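Local coordinates for protein putative metal-dependent hydrolase (Bacillus subtilis, PDB 6KNS) that is a metallo-beta-lactamase fold protein that binds two zinc ions and is probably a hydrolase, perhaps acting on the 3' ends of tRNA like the related tRNase Z enzymes, at residues D34-S47 / D59-D73. Numbering follows the deposited sequence.
With ZN (zinc ion), chain H; ZN (zinc ion), chain G; CA (calcium ion), chain F.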
# COMPACT_ATOMS: atom_id res chain seq x y z
N ASP A 34 14.48 -16.43 -15.70
CA ASP A 34 14.03 -15.03 -15.91
C ASP A 34 12.56 -14.73 -15.55
O ASP A 34 12.14 -13.58 -15.61
CB ASP A 34 14.23 -14.59 -17.37
CG ASP A 34 15.68 -14.30 -17.68
OD1 ASP A 34 16.44 -13.97 -16.74
OD2 ASP A 34 16.06 -14.40 -18.89
N TYR A 35 11.81 -15.77 -15.17
CA TYR A 35 10.41 -15.60 -14.81
C TYR A 35 10.23 -15.18 -13.37
O TYR A 35 10.89 -15.73 -12.48
CB TYR A 35 9.64 -16.90 -15.06
CG TYR A 35 8.14 -16.70 -15.17
CD1 TYR A 35 7.32 -16.96 -14.09
CD2 TYR A 35 7.56 -16.24 -16.37
CE1 TYR A 35 5.97 -16.79 -14.16
CE2 TYR A 35 6.17 -16.06 -16.46
CZ TYR A 35 5.39 -16.34 -15.33
OH TYR A 35 4.06 -16.19 -15.34
N SER A 36 9.33 -14.20 -13.17
CA SER A 36 8.98 -13.63 -11.90
C SER A 36 7.48 -13.58 -11.70
O SER A 36 6.79 -12.93 -12.48
CB SER A 36 9.49 -12.18 -11.79
OG SER A 36 10.90 -12.18 -11.64
N LEU A 37 7.01 -14.24 -10.63
CA LEU A 37 5.59 -14.28 -10.26
C LEU A 37 5.39 -13.70 -8.86
O LEU A 37 6.03 -14.14 -7.92
CB LEU A 37 5.10 -15.74 -10.25
CG LEU A 37 3.67 -16.05 -9.80
CD1 LEU A 37 2.69 -15.39 -10.76
CD2 LEU A 37 3.43 -17.60 -9.65
N LEU A 38 4.48 -12.75 -8.73
CA LEU A 38 4.15 -12.19 -7.45
C LEU A 38 2.85 -12.84 -7.00
O LEU A 38 1.86 -12.78 -7.70
CB LEU A 38 3.99 -10.66 -7.53
CG LEU A 38 3.55 -9.99 -6.21
CD1 LEU A 38 4.60 -10.04 -5.12
CD2 LEU A 38 3.04 -8.55 -6.38
N VAL A 39 2.90 -13.46 -5.83
CA VAL A 39 1.75 -14.09 -5.23
C VAL A 39 1.27 -13.17 -4.11
O VAL A 39 1.95 -13.00 -3.09
CB VAL A 39 2.11 -15.49 -4.70
CG1 VAL A 39 0.94 -16.10 -3.92
CG2 VAL A 39 2.54 -16.40 -5.86
N ASP A 40 0.10 -12.58 -4.33
CA ASP A 40 -0.50 -11.54 -3.48
C ASP A 40 0.28 -10.25 -3.52
O ASP A 40 1.50 -10.26 -3.80
CB ASP A 40 -0.81 -12.04 -2.04
CG ASP A 40 -1.99 -13.02 -2.01
OD1 ASP A 40 -2.70 -13.13 -3.04
OD2 ASP A 40 -2.23 -13.69 -1.01
N CYS A 41 -0.42 -9.16 -3.23
CA CYS A 41 0.10 -7.83 -3.49
C CYS A 41 -0.50 -6.82 -2.49
O CYS A 41 -1.21 -5.88 -2.84
CB CYS A 41 -0.25 -7.44 -4.94
SG CYS A 41 0.57 -5.95 -5.54
N GLY A 42 -0.18 -7.03 -1.23
CA GLY A 42 -0.77 -6.29 -0.13
C GLY A 42 -0.08 -4.97 0.17
O GLY A 42 0.60 -4.39 -0.70
N SER A 43 -0.25 -4.50 1.41
CA SER A 43 0.22 -3.14 1.83
C SER A 43 1.76 -3.06 1.89
O SER A 43 2.40 -3.91 2.50
CB SER A 43 -0.37 -2.79 3.20
OG SER A 43 -0.19 -1.43 3.53
N ALA A 44 2.33 -2.04 1.24
CA ALA A 44 3.77 -1.83 1.18
C ALA A 44 4.53 -2.94 0.42
O ALA A 44 5.77 -2.96 0.44
CB ALA A 44 4.40 -1.61 2.60
N VAL A 45 3.82 -3.80 -0.29
CA VAL A 45 4.46 -4.87 -1.01
C VAL A 45 5.19 -4.34 -2.23
O VAL A 45 6.33 -4.76 -2.49
CB VAL A 45 3.48 -5.99 -1.34
CG1 VAL A 45 4.06 -6.92 -2.45
CG2 VAL A 45 3.19 -6.73 -0.03
N LEU A 46 4.60 -3.41 -2.97
CA LEU A 46 5.32 -2.86 -4.12
C LEU A 46 6.60 -2.17 -3.73
O LEU A 46 7.66 -2.38 -4.36
CB LEU A 46 4.48 -1.85 -4.89
CG LEU A 46 3.56 -2.29 -5.99
CD1 LEU A 46 3.14 -1.03 -6.89
CD2 LEU A 46 4.22 -3.41 -6.82
N SER A 47 6.52 -1.34 -2.68
CA SER A 47 7.70 -0.66 -2.18
C SER A 47 8.86 -1.64 -1.90
O SER A 47 10.02 -1.41 -2.28
CB SER A 47 7.37 0.11 -0.92
OG SER A 47 8.48 0.83 -0.42
N ASP A 59 6.58 -10.72 -14.43
CA ASP A 59 5.87 -11.40 -15.50
C ASP A 59 4.40 -11.66 -15.19
O ASP A 59 3.59 -11.73 -16.11
CB ASP A 59 6.52 -12.75 -15.81
CG ASP A 59 7.97 -12.60 -16.27
OD1 ASP A 59 8.22 -12.46 -17.49
OD2 ASP A 59 8.86 -12.60 -15.42
N ALA A 60 4.05 -11.85 -13.93
CA ALA A 60 2.65 -12.12 -13.61
C ALA A 60 2.42 -11.94 -12.13
O ALA A 60 3.36 -11.97 -11.35
CB ALA A 60 2.25 -13.55 -14.05
N VAL A 61 1.17 -11.69 -11.79
CA VAL A 61 0.71 -11.60 -10.43
C VAL A 61 -0.44 -12.60 -10.29
O VAL A 61 -1.18 -12.81 -11.24
CB VAL A 61 0.19 -10.20 -10.11
CG1 VAL A 61 -0.37 -10.13 -8.68
CG2 VAL A 61 1.30 -9.15 -10.32
N ILE A 62 -0.57 -13.21 -9.12
CA ILE A 62 -1.74 -14.03 -8.79
C ILE A 62 -2.18 -13.70 -7.37
O ILE A 62 -1.33 -13.53 -6.48
CB ILE A 62 -1.49 -15.56 -8.96
CG1 ILE A 62 -2.75 -16.36 -8.64
CG2 ILE A 62 -0.39 -16.06 -8.04
CD1 ILE A 62 -2.69 -17.79 -9.26
N LEU A 63 -3.50 -13.60 -7.20
CA LEU A 63 -4.16 -13.15 -6.00
C LEU A 63 -5.02 -14.26 -5.37
O LEU A 63 -5.87 -14.82 -6.03
CB LEU A 63 -5.07 -11.99 -6.35
CG LEU A 63 -4.36 -10.80 -6.97
CD1 LEU A 63 -5.40 -9.71 -7.27
CD2 LEU A 63 -3.22 -10.24 -6.03
N SER A 64 -4.74 -14.60 -4.11
CA SER A 64 -5.48 -15.67 -3.43
C SER A 64 -6.93 -15.23 -3.15
O SER A 64 -7.85 -16.05 -3.22
CB SER A 64 -4.83 -16.02 -2.10
OG SER A 64 -4.72 -14.86 -1.28
N HIS A 65 -7.11 -13.96 -2.80
CA HIS A 65 -8.40 -13.41 -2.48
C HIS A 65 -8.34 -11.89 -2.41
O HIS A 65 -7.25 -11.30 -2.53
CB HIS A 65 -8.97 -14.00 -1.20
CG HIS A 65 -8.27 -13.62 0.08
ND1 HIS A 65 -6.95 -13.93 0.35
CD2 HIS A 65 -8.77 -13.06 1.22
CE1 HIS A 65 -6.67 -13.55 1.59
NE2 HIS A 65 -7.75 -13.01 2.14
N TYR A 66 -9.49 -11.24 -2.23
CA TYR A 66 -9.56 -9.81 -2.40
C TYR A 66 -9.69 -8.98 -1.12
O TYR A 66 -10.08 -7.82 -1.16
CB TYR A 66 -10.71 -9.48 -3.34
CG TYR A 66 -10.57 -10.12 -4.74
CD1 TYR A 66 -9.66 -9.61 -5.64
CD2 TYR A 66 -11.36 -11.16 -5.15
CE1 TYR A 66 -9.52 -10.12 -6.90
CE2 TYR A 66 -11.23 -11.70 -6.47
CZ TYR A 66 -10.29 -11.18 -7.31
OH TYR A 66 -10.10 -11.61 -8.61
N HIS A 67 -9.27 -9.54 0.00
CA HIS A 67 -9.12 -8.77 1.25
C HIS A 67 -8.01 -7.72 1.03
O HIS A 67 -7.01 -8.00 0.36
CB HIS A 67 -8.75 -9.70 2.41
CG HIS A 67 -9.91 -10.24 3.18
ND1 HIS A 67 -9.79 -11.33 4.03
CD2 HIS A 67 -11.19 -9.80 3.30
CE1 HIS A 67 -10.97 -11.55 4.62
NE2 HIS A 67 -11.83 -10.64 4.19
N HIS A 68 -8.17 -6.53 1.63
CA HIS A 68 -7.25 -5.39 1.46
C HIS A 68 -5.79 -5.73 1.67
O HIS A 68 -4.91 -5.30 0.91
CB HIS A 68 -7.58 -4.29 2.46
CG HIS A 68 -8.93 -3.71 2.29
ND1 HIS A 68 -9.38 -3.17 1.10
CD2 HIS A 68 -9.96 -3.60 3.17
CE1 HIS A 68 -10.62 -2.73 1.27
NE2 HIS A 68 -10.99 -2.99 2.51
N ASP A 69 -5.52 -6.51 2.70
CA ASP A 69 -4.13 -6.90 2.98
C ASP A 69 -3.47 -7.84 1.96
O ASP A 69 -2.27 -8.12 2.07
CB ASP A 69 -3.99 -7.41 4.42
CG ASP A 69 -4.81 -8.66 4.67
OD1 ASP A 69 -5.98 -8.66 4.27
OD2 ASP A 69 -4.29 -9.61 5.28
N HIS A 70 -4.22 -8.26 0.94
CA HIS A 70 -3.66 -9.04 -0.17
C HIS A 70 -3.70 -8.34 -1.54
O HIS A 70 -3.14 -8.86 -2.50
CB HIS A 70 -4.40 -10.38 -0.25
CG HIS A 70 -4.22 -11.21 0.99
ND1 HIS A 70 -3.41 -12.33 1.03
CD2 HIS A 70 -4.65 -10.99 2.25
CE1 HIS A 70 -3.39 -12.78 2.27
NE2 HIS A 70 -4.15 -12.00 3.03
N ILE A 71 -4.38 -7.20 -1.64
CA ILE A 71 -4.53 -6.48 -2.93
C ILE A 71 -4.32 -4.97 -2.87
O ILE A 71 -4.38 -4.30 -3.93
CB ILE A 71 -5.92 -6.69 -3.54
CG1 ILE A 71 -6.99 -5.94 -2.72
CG2 ILE A 71 -6.26 -8.21 -3.61
CD1 ILE A 71 -8.36 -6.02 -3.36
N ALA A 72 -3.98 -4.42 -1.70
CA ALA A 72 -3.89 -2.98 -1.56
C ALA A 72 -2.98 -2.34 -2.58
O ALA A 72 -3.26 -1.22 -2.99
CB ALA A 72 -3.48 -2.53 -0.09
N ASP A 73 -1.88 -3.00 -2.97
CA ASP A 73 -0.95 -2.41 -3.93
C ASP A 73 -1.23 -2.69 -5.43
O ASP A 73 -0.43 -2.30 -6.29
CB ASP A 73 0.51 -2.71 -3.58
CG ASP A 73 1.17 -1.61 -2.72
OD1 ASP A 73 0.60 -0.48 -2.55
OD2 ASP A 73 2.30 -1.90 -2.21
ZN ZN H . -8.19 -12.66 4.33
ZN ZN G . -5.17 -11.96 4.96
CA CA F . 10.86 -11.24 -16.37
O HOH W 1 11.63 -11.48 -13.96
O HOH W 2 0.57 0.02 0.22
O HOH W 3 4.11 -0.38 -1.61
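The dinuclear zinc site of the metallo-beta-lactamase fold is built on a beta-alpha-beta unit, where D40, next after V39 of strand 35-39, grips the HxHxDH loop 65-70. H65 NE2 and H67 ND1 bind one zinc, D69 OD2 and H70 NE2 the other; H140 completes the first, H217 the second, and D161 bridges the two. D69 has a further polar partner in G17. Second-shell D40 OD1 takes S64 N through the syn lone pair at 2.7 Å, and its OD2 takes S64 OG and H70 ND1. The imidazole, perpendicular to the carboxylate, points ND1 at OD2 almost straight (170°) from above the carboxylate plane, which fixes the ring's rotation and leaves NE2 for zinc. S64 OG also accepts H65 ND1 at 2.9 Å, so D40 holds H70 directly and H65 via S64, one ligand of each zinc. Leading into the loop, strands 35-39 and 60-62 run parallel, I62 N bonding L38 O; V39 CG2 meets I62 CG2 at 3.7 Å, facing strands 131-137 and 145-150. At the far end, calcium joins D34 O, D59 OD2, K57 O and a water. D59 OD2 also receives S36 N, while D59 CB makes a CH-pi contact over the Y35 ring face, 3.8 Å from its centroid, ring and carboxylate planes stacked 17° apart; Y35 CG, anti to the backbone N (chi1 -160°), sets the ring alongside D59. C41 N bonds H70 O and C41 O accepts D73 N. D73 OD1 reaches S43 OG of the second subunit, and its OD2 accepts L46 N at 2.9 Å, on the anti side.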